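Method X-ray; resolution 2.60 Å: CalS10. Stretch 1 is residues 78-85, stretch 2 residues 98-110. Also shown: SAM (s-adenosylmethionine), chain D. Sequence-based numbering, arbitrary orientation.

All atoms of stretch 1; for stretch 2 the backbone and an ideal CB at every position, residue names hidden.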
# COMPACT_ATOMS: atom_id res chain seq x y z
N HIS A 78 -26.58 27.26 12.53
CA HIS A 78 -27.12 26.63 11.33
C HIS A 78 -26.02 26.46 10.31
O HIS A 78 -25.25 27.39 10.04
CB HIS A 78 -28.28 27.44 10.75
CG HIS A 78 -28.97 26.75 9.61
ND1 HIS A 78 -29.66 27.44 8.63
CD2 HIS A 78 -29.02 25.45 9.25
CE1 HIS A 78 -30.14 26.59 7.75
NE2 HIS A 78 -29.76 25.37 8.09
N VAL A 79 -25.94 25.27 9.74
CA VAL A 79 -24.91 24.90 8.78
C VAL A 79 -25.55 24.07 7.68
O VAL A 79 -26.47 23.28 7.94
CB VAL A 79 -23.79 24.12 9.51
CG1 VAL A 79 -22.97 23.31 8.55
CG2 VAL A 79 -22.89 25.08 10.30
N GLU A 80 -25.08 24.25 6.45
CA GLU A 80 -25.61 23.51 5.31
C GLU A 80 -24.46 23.12 4.39
O GLU A 80 -23.33 23.60 4.52
CB GLU A 80 -26.66 24.31 4.54
CG GLU A 80 -27.90 24.69 5.34
CD GLU A 80 -29.04 25.16 4.45
OE1 GLU A 80 -29.07 24.76 3.26
OE2 GLU A 80 -29.90 25.92 4.94
N GLY A 81 -24.78 22.25 3.42
CA GLY A 81 -23.78 21.77 2.49
C GLY A 81 -24.33 21.73 1.08
O GLY A 81 -25.54 21.63 0.85
N LEU A 82 -23.40 21.79 0.13
CA LEU A 82 -23.72 21.73 -1.29
C LEU A 82 -22.64 20.88 -1.96
O LEU A 82 -21.45 21.15 -1.78
CB LEU A 82 -23.79 23.14 -1.89
CG LEU A 82 -24.33 23.40 -3.30
CD1 LEU A 82 -23.42 22.82 -4.37
CD2 LEU A 82 -25.75 22.86 -3.46
N GLU A 83 -23.06 19.87 -2.71
CA GLU A 83 -22.14 18.85 -3.20
C GLU A 83 -22.72 18.22 -4.46
O GLU A 83 -23.92 17.94 -4.51
CB GLU A 83 -21.86 17.79 -2.14
CG GLU A 83 -21.02 16.62 -2.62
CD GLU A 83 -19.66 17.03 -3.13
OE1 GLU A 83 -19.17 18.11 -2.75
OE2 GLU A 83 -19.08 16.26 -3.93
N LEU A 84 -21.87 17.99 -5.45
CA LEU A 84 -22.33 17.44 -6.72
C LEU A 84 -22.22 15.92 -6.76
O LEU A 84 -23.12 15.25 -7.28
CB LEU A 84 -21.54 18.04 -7.88
CG LEU A 84 -22.02 17.60 -9.27
CD1 LEU A 84 -23.41 18.17 -9.54
CD2 LEU A 84 -21.04 18.02 -10.35
N ALA A 85 -21.13 15.36 -6.25
CA ALA A 85 -20.95 13.91 -6.28
C ALA A 85 -21.84 13.27 -5.22
O ALA A 85 -21.63 13.51 -4.03
CB ALA A 85 -19.49 13.54 -6.05
N UNK A 98 -28.58 15.51 11.12
CA UNK A 98 -29.58 16.57 11.12
C UNK A 98 -29.21 17.84 10.37
O UNK A 98 -29.64 18.93 10.76
CB UNK A 98 -29.90 16.94 12.57
N UNK A 99 -28.44 17.72 9.29
CA UNK A 99 -27.88 18.87 8.59
C UNK A 99 -28.46 18.86 7.18
O UNK A 99 -28.32 17.88 6.45
CB UNK A 99 -26.35 18.83 8.57
N UNK A 100 -29.10 19.97 6.80
CA UNK A 100 -29.64 20.08 5.45
C UNK A 100 -28.48 20.10 4.46
O UNK A 100 -27.67 21.04 4.45
CB UNK A 100 -30.51 21.33 5.30
N UNK A 101 -28.40 19.06 3.63
CA UNK A 101 -27.40 18.94 2.58
C UNK A 101 -28.11 18.93 1.24
O UNK A 101 -29.18 18.33 1.09
CB UNK A 101 -26.55 17.68 2.76
N UNK A 102 -27.51 19.60 0.26
CA UNK A 102 -28.11 19.77 -1.06
C UNK A 102 -27.22 19.17 -2.13
O UNK A 102 -26.00 19.36 -2.11
CB UNK A 102 -28.36 21.25 -1.35
N UNK A 103 -27.83 18.44 -3.06
CA UNK A 103 -27.14 18.04 -4.27
C UNK A 103 -27.21 19.21 -5.24
O UNK A 103 -28.29 19.75 -5.50
CB UNK A 103 -27.75 16.77 -4.87
N UNK A 104 -26.06 19.61 -5.78
CA UNK A 104 -26.06 20.78 -6.63
C UNK A 104 -24.73 20.96 -7.32
O UNK A 104 -23.74 20.29 -7.01
CB UNK A 104 -26.40 22.03 -5.82
N UNK A 105 -24.73 21.88 -8.28
CA UNK A 105 -23.53 22.28 -9.00
C UNK A 105 -23.09 23.65 -8.52
O UNK A 105 -23.89 24.59 -8.46
CB UNK A 105 -23.77 22.29 -10.51
N UNK A 106 -21.81 23.76 -8.19
CA UNK A 106 -21.23 25.02 -7.75
C UNK A 106 -21.50 26.14 -8.74
O UNK A 106 -21.69 27.30 -8.33
CB UNK A 106 -19.72 24.86 -7.54
N UNK A 107 -21.54 25.83 -10.04
CA UNK A 107 -21.70 26.85 -11.06
C UNK A 107 -23.13 27.37 -11.21
O UNK A 107 -23.33 28.41 -11.86
CB UNK A 107 -21.22 26.29 -12.40
N UNK A 108 -24.13 26.70 -10.64
CA UNK A 108 -25.53 27.01 -10.94
C UNK A 108 -26.50 26.94 -9.77
O UNK A 108 -27.66 27.30 -9.96
CB UNK A 108 -26.02 26.05 -12.03
N UNK A 109 -26.10 26.47 -8.59
CA UNK A 109 -27.08 26.14 -7.57
C UNK A 109 -27.87 27.38 -7.15
O UNK A 109 -27.42 28.52 -7.32
CB UNK A 109 -26.39 25.51 -6.36
N UNK A 110 -29.06 27.14 -6.61
CA UNK A 110 -29.89 28.20 -6.04
C UNK A 110 -30.69 27.59 -4.90
O UNK A 110 -31.46 26.65 -5.12
CB UNK A 110 -30.81 28.83 -7.09
N SAM D . -14.57 20.40 1.32
CA SAM D . -14.18 19.13 0.81
C SAM D . -13.12 18.43 1.72
O SAM D . -12.15 19.11 2.14
OXT SAM D . -13.33 17.22 1.97
CB SAM D . -13.62 19.28 -0.61
CG SAM D . -13.70 17.93 -1.29
SD SAM D . -12.56 18.02 -2.68
CE SAM D . -12.25 16.29 -2.98
C5' SAM D . -13.54 18.46 -4.16
C4' SAM D . -15.06 18.25 -4.12
O4' SAM D . -15.68 19.16 -5.05
C3' SAM D . -15.51 16.84 -4.53
O3' SAM D . -16.05 16.14 -3.41
C2' SAM D . -16.61 17.08 -5.59
O2' SAM D . -17.79 16.33 -5.32
C1' SAM D . -16.87 18.58 -5.51
N9 SAM D . -17.22 19.21 -6.78
C8 SAM D . -16.48 19.24 -7.93
N7 SAM D . -17.01 19.95 -8.89
C5 SAM D . -18.19 20.42 -8.33
C6 SAM D . -19.21 21.26 -8.83
N6 SAM D . -19.23 21.75 -10.08
N1 SAM D . -20.23 21.57 -8.00
C2 SAM D . -20.23 21.07 -6.76
N3 SAM D . -19.33 20.26 -6.19
C4 SAM D . -18.33 19.98 -7.03

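Position 98 lies beyond the reach of stretch 1, so many side chains would do. It is Gly 98.

At position 99 CA-to-CB points sideways, near Val 79. A small or medium apolar side chain would suit. Val 99 is found; its CG1 sits 4.3 Å from CG1 of Val 79.

Position 100 points toward stretch 1, with the ideal CB 4.2 Å from Glu 80 CD. A basic or polar side chain could answer that carboxylate, and a long one could also turn away. The residue is Arg 100, whose end leads away. Its backbone does the pairing: Gly 81 N gives a weak hydrogen bond to Arg 100 O (3.3 Å), and a water bridges Arg 100 N and Val 79 O.

Position 101 pairs in parallel with Gly 81, which has no side chain. The free space there favours a branched apolar residue. Leu 101 fills it. An ideal CB on Gly 81 would lie 2.8 Å from Leu 101 CD2, a clash.

Position 102 shares a sheet face with Leu 82, and Glu 80 offers a carboxylate on that side. A donor with an apolar stem would suit: His, Lys, Arg or Gln. His 102 is deposited. Its NE2 donates to Glu 80 OE1 at 2.5 Å, near the ring plane, while its CB packs 3.7 Å from Leu 82 CD2. The backbone adds two hydrogen bonds: His 102 N to Gly 81 O (2.9 Å) and Glu 83 N to His 102 O (3.0 Å).

Position 103 points to the face carrying Glu 83. Its ideal CB has Glu 83 O at 4.0 Å and no nearer atom of stretch 1, so stretch 1 gives little reason to prefer one side chain; small ones fit easily. Ala 103 makes little side-chain contact.

At position 104 an ideal CB would lie 2.6 Å from Leu 82 CD2, a clash. Glycine is strongly indicated, and Gly 104 is found; its N donates to Glu 83 O (3.0 Å).

Position 105 points away from stretch 1, but SAM N6 is near. An acceptor fits: Asp, Asn or Glu. Asp 105 OD1 accepts from N6 at 2.8 Å.

At position 106 the backbone N donates to SAM N1 (2.7 Å), leaving many side chains possible. It is Met 106.

Positions 107 and 108 are little restricted; many side chains, polar ones included, would do. Arg 107 forms a salt bridge with Asp 105; Thr 108 is out of reach.

Position 109 points toward Leu 82. Large apolar residues suit. Phe 109 lays one ring face against Leu 82 CG.

Position 110 points away, so polar side chains would do; it is Asp 110.

Stretch 2 98-110: GVRLHAGDMRTFD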
# COMPACT_ATOMS: atom_id res chain seq x y z
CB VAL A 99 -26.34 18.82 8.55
CG1 VAL A 99 -25.78 20.06 7.87
CG2 VAL A 99 -25.80 18.67 9.96
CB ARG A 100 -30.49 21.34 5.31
CG ARG A 100 -31.20 21.42 3.96
CD ARG A 100 -32.24 20.31 3.78
NE ARG A 100 -32.82 20.29 2.44
CZ ARG A 100 -32.57 19.36 1.52
NH1 ARG A 100 -31.76 18.34 1.78
NH2 ARG A 100 -33.16 19.43 0.33
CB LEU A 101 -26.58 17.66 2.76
CG LEU A 101 -25.84 17.53 4.09
CD1 LEU A 101 -24.96 16.30 4.10
CD2 LEU A 101 -24.99 18.77 4.36
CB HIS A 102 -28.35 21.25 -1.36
CG HIS A 102 -29.10 21.97 -0.29
ND1 HIS A 102 -30.46 22.17 -0.33
CD2 HIS A 102 -28.67 22.54 0.87
CE1 HIS A 102 -30.84 22.83 0.74
NE2 HIS A 102 -29.78 23.07 1.49
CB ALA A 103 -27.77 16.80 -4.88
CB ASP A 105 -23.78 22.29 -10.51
CG ASP A 105 -22.49 22.32 -11.30
OD1 ASP A 105 -21.57 23.08 -10.93
OD2 ASP A 105 -22.39 21.57 -12.30
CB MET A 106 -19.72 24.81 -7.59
CG MET A 106 -18.98 25.87 -6.83
SD MET A 106 -17.21 25.49 -6.70
CE MET A 106 -17.04 23.89 -7.51
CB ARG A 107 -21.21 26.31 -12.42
CG ARG A 107 -19.80 25.72 -12.38
CD ARG A 107 -19.53 24.74 -13.53
NE ARG A 107 -20.02 23.39 -13.30
CZ ARG A 107 -19.64 22.32 -14.00
NH1 ARG A 107 -18.75 22.45 -14.99
NH2 ARG A 107 -20.14 21.13 -13.72
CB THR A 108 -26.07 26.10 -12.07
OG1 THR A 108 -25.82 24.72 -11.74
CG2 THR A 108 -25.47 26.48 -13.41
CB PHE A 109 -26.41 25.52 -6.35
CG PHE A 109 -25.60 26.49 -5.53
CD1 PHE A 109 -24.41 27.01 -6.01
CD2 PHE A 109 -26.02 26.87 -4.27
CE1 PHE A 109 -23.66 27.90 -5.26
CE2 PHE A 109 -25.28 27.76 -3.51
CZ PHE A 109 -24.10 28.27 -4.00
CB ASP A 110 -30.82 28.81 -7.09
CG ASP A 110 -31.57 30.02 -6.56
OD1 ASP A 110 -31.65 30.18 -5.32
OD2 ASP A 110 -32.06 30.81 -7.39
O HOH W 1 -28.72 22.15 7.86
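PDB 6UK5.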